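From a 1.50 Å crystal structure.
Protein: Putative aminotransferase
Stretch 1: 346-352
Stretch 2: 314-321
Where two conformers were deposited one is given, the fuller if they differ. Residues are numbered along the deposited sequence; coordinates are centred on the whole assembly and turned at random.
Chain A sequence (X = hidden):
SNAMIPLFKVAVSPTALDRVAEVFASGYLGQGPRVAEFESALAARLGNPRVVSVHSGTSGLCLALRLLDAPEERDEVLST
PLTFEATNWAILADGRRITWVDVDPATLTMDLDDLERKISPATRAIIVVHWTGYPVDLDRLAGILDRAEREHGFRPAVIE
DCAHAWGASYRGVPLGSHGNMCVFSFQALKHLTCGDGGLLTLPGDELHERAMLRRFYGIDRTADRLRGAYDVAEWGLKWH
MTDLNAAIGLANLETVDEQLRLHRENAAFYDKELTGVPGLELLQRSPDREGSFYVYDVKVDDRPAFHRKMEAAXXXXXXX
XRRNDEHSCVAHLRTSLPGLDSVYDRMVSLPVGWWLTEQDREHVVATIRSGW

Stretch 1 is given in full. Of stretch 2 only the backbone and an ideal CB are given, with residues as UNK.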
# COMPACT_ATOMS: atom_id res chain seq x y z
N ARG A 346 -28.02 -5.79 18.45
CA ARG A 346 -27.92 -5.35 19.84
C ARG A 346 -26.60 -4.68 20.17
O ARG A 346 -26.52 -3.85 21.07
CB ARG A 346 -28.14 -6.53 20.78
CG ARG A 346 -29.54 -7.10 20.74
CD ARG A 346 -29.57 -8.50 21.33
NE ARG A 346 -29.17 -8.48 22.73
CZ ARG A 346 -28.43 -9.42 23.30
NH1 ARG A 346 -27.98 -10.45 22.59
NH2 ARG A 346 -28.12 -9.32 24.59
N MSE A 347 -25.55 -5.04 19.44
CA MSE A 347 -24.22 -4.58 19.82
C MSE A 347 -24.04 -3.09 19.59
O MSE A 347 -24.52 -2.51 18.60
CB MSE A 347 -23.14 -5.37 19.08
CG MSE A 347 -23.20 -5.22 17.60
SE MSE A 347 -21.77 -6.25 16.75
CE MSE A 347 -22.26 -8.03 17.27
N VAL A 348 -23.31 -2.46 20.50
CA VAL A 348 -22.92 -1.05 20.35
C VAL A 348 -21.58 -0.80 21.05
O VAL A 348 -21.35 -1.29 22.15
CB VAL A 348 -24.01 -0.10 20.90
CG1 VAL A 348 -24.45 -0.51 22.28
CG2 VAL A 348 -23.53 1.36 20.86
N SER A 349 -20.69 -0.08 20.37
CA SER A 349 -19.36 0.23 20.88
C SER A 349 -19.38 1.60 21.54
O SER A 349 -19.91 2.57 20.98
CB SER A 349 -18.31 0.22 19.75
OG SER A 349 -18.23 -1.06 19.11
N LEU A 350 -18.79 1.69 22.73
CA LEU A 350 -18.74 2.93 23.50
C LEU A 350 -17.32 3.49 23.58
O LEU A 350 -16.35 2.74 23.57
CB LEU A 350 -19.29 2.70 24.91
CG LEU A 350 -20.72 2.18 25.00
CD1 LEU A 350 -21.08 1.88 26.44
CD2 LEU A 350 -21.67 3.20 24.42
N PRO A 351 -17.20 4.82 23.66
CA PRO A 351 -15.86 5.42 23.83
C PRO A 351 -15.21 4.96 25.13
O PRO A 351 -15.87 4.99 26.17
CB PRO A 351 -16.14 6.92 23.87
CG PRO A 351 -17.48 7.09 23.21
CD PRO A 351 -18.25 5.85 23.58
N VAL A 352 -13.94 4.58 25.07
CA VAL A 352 -13.28 4.09 26.27
C VAL A 352 -11.82 4.54 26.34
O VAL A 352 -11.10 4.25 27.28
CB VAL A 352 -13.39 2.54 26.34
CG1 VAL A 352 -12.41 1.90 25.37
CG2 VAL A 352 -13.16 2.02 27.76
N UNK A 314 -24.39 13.77 23.26
CA UNK A 314 -23.08 14.06 22.71
C UNK A 314 -22.09 12.93 22.94
O UNK A 314 -20.92 13.18 23.21
CB UNK A 314 -22.54 15.36 23.32
N UNK A 315 -22.56 11.70 22.85
CA UNK A 315 -21.70 10.53 22.97
C UNK A 315 -21.72 9.75 21.66
O UNK A 315 -22.78 9.36 21.19
CB UNK A 315 -22.14 9.64 24.14
N UNK A 316 -20.55 9.56 21.05
CA UNK A 316 -20.48 8.82 19.81
C UNK A 316 -20.47 7.33 20.11
O UNK A 316 -19.57 6.85 20.80
CB UNK A 316 -19.24 9.22 19.00
N UNK A 317 -21.45 6.61 19.59
CA UNK A 317 -21.61 5.19 19.89
C UNK A 317 -22.18 4.47 18.67
O UNK A 317 -23.10 4.97 18.02
CB UNK A 317 -22.52 4.99 21.11
N UNK A 318 -21.63 3.30 18.36
CA UNK A 318 -22.15 2.54 17.24
C UNK A 318 -21.26 1.39 16.83
O UNK A 318 -20.64 0.75 17.67
CB UNK A 318 -22.36 3.47 16.04
N UNK A 319 -21.23 1.14 15.52
CA UNK A 319 -20.46 0.04 14.97
C UNK A 319 -19.09 0.51 14.49
O UNK A 319 -18.95 1.63 13.99
CB UNK A 319 -21.23 -0.62 13.82
N UNK A 320 -18.10 -0.35 14.63
CA UNK A 320 -16.80 -0.12 14.03
C UNK A 320 -16.91 -0.32 12.51
O UNK A 320 -16.34 0.44 11.73
CB UNK A 320 -15.75 -1.05 14.64
N UNK A 321 -17.64 -1.36 12.11
CA UNK A 321 -17.90 -1.65 10.70
C UNK A 321 -19.24 -2.35 10.54
O UNK A 321 -19.79 -2.88 11.51
CB UNK A 321 -16.78 -2.51 10.11

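Stretch 1 is extended, with strand geometry around V348 and S349, and stretch 2, without regular secondary structure, passes it with its end-to-end direction turned by 120°. The two meet through a single antiparallel bridge between S349 and position 318.

Position 314 lies beyond the reach of stretch 1, with nothing of it within 5.5 Å of the ideal CB. Its phi/psi of 67/38 favours a residue without a side chain, although asparagine or aspartate can also adopt such angles. The residue is G314, which closes the preceding helix in a Schellman motif.

At position 315 the CA-to-CB bond points toward stretch 1, and the ideal CB stands 5.4 Å from P351 CG. The proline ring offers carbon and no polar partner, so a medium-sized aliphatic side chain such as valine, leucine or isoleucine would suit. I315 is found, with chi1 m and chi2 t; its CG2 packs 4.0 Å from P351 CD.

Position 316 sends its CB sideways, 5.0 Å from P351 CG, and stretch 1 places few demands on it: many side chains would fit. M316, deposited as selenomethionine, extends with chi1 and chi2 both t, and its end leads away. Its backbone comes closer than its side chain, for M316 O is 3.2 Å from P351 CG; this buried oxygen has no partner in the model.

Position 317 is more confined. The ideal CB lies 3.6 Å from S349 O, 3.8 Å from V348 CG2 and 3.9 Å from L350 CD2, so a small apolar side chain is the natural choice. A317 meets this need, its CB touching both V348 CG2 and L350 CD2, while A317 CA makes a CA-H...O contact of 3.3 Å with S349 O.

Position 318 carries the bridge. Its CB direction is away from stretch 1, and the strand itself would leave room there, the nearest atom being V348 CG2 at 5.4 Å. The restriction is local: with phi/psi of 168/-145, a CB would be jammed against the preceding carbonyl oxygen, which calls for glycine. G318 pairs with S349 in both directions, G318 N donating to S349 O at 3.2 Å and S349 N to G318 O at 2.8 Å.

At position 319 the CB points away, and only a side chain long enough to bend back could reach the strand; leucine or methionine could do so. L319, with chi1 m and chi2 t, brings CD2 to 3.9 Å from M347 CG, an apolar contact.

Position 320 points sideways, its CB 5.1 Å from S349 OG. Small or branched side chains, apolar or hydroxylated, would be compatible. V320 places CG2 4.0 Å from S349 OG, while a water accepts from V320 N at 3.1 Å and donates to S349 OG at 2.6 Å, joining backbone to hydroxyl.

Position 321 is out of reach, and stretch 1 gives no preference; the residue is S321.

Stretch 2 (314-321) GIMAGLVS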
# COMPACT_ATOMS: atom_id res chain seq x y z
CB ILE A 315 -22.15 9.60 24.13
CG1 ILE A 315 -22.13 10.35 25.46
CG2 ILE A 315 -21.27 8.35 24.17
CD1 ILE A 315 -22.98 9.70 26.55
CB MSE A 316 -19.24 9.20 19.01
CG MSE A 316 -19.14 8.48 17.68
SE MSE A 316 -17.55 9.02 16.70
CE MSE A 316 -17.98 10.91 16.47
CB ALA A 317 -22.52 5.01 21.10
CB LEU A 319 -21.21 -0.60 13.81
CG LEU A 319 -22.57 -1.22 14.09
CD1 LEU A 319 -23.29 -1.53 12.79
CD2 LEU A 319 -22.38 -2.48 14.92
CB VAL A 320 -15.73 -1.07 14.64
CG1 VAL A 320 -14.39 -0.92 13.92
CG2 VAL A 320 -15.59 -0.80 16.13
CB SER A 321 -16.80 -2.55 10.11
OG SER A 321 -15.61 -1.82 9.87
O HOH W 1 -18.78 -2.34 16.86
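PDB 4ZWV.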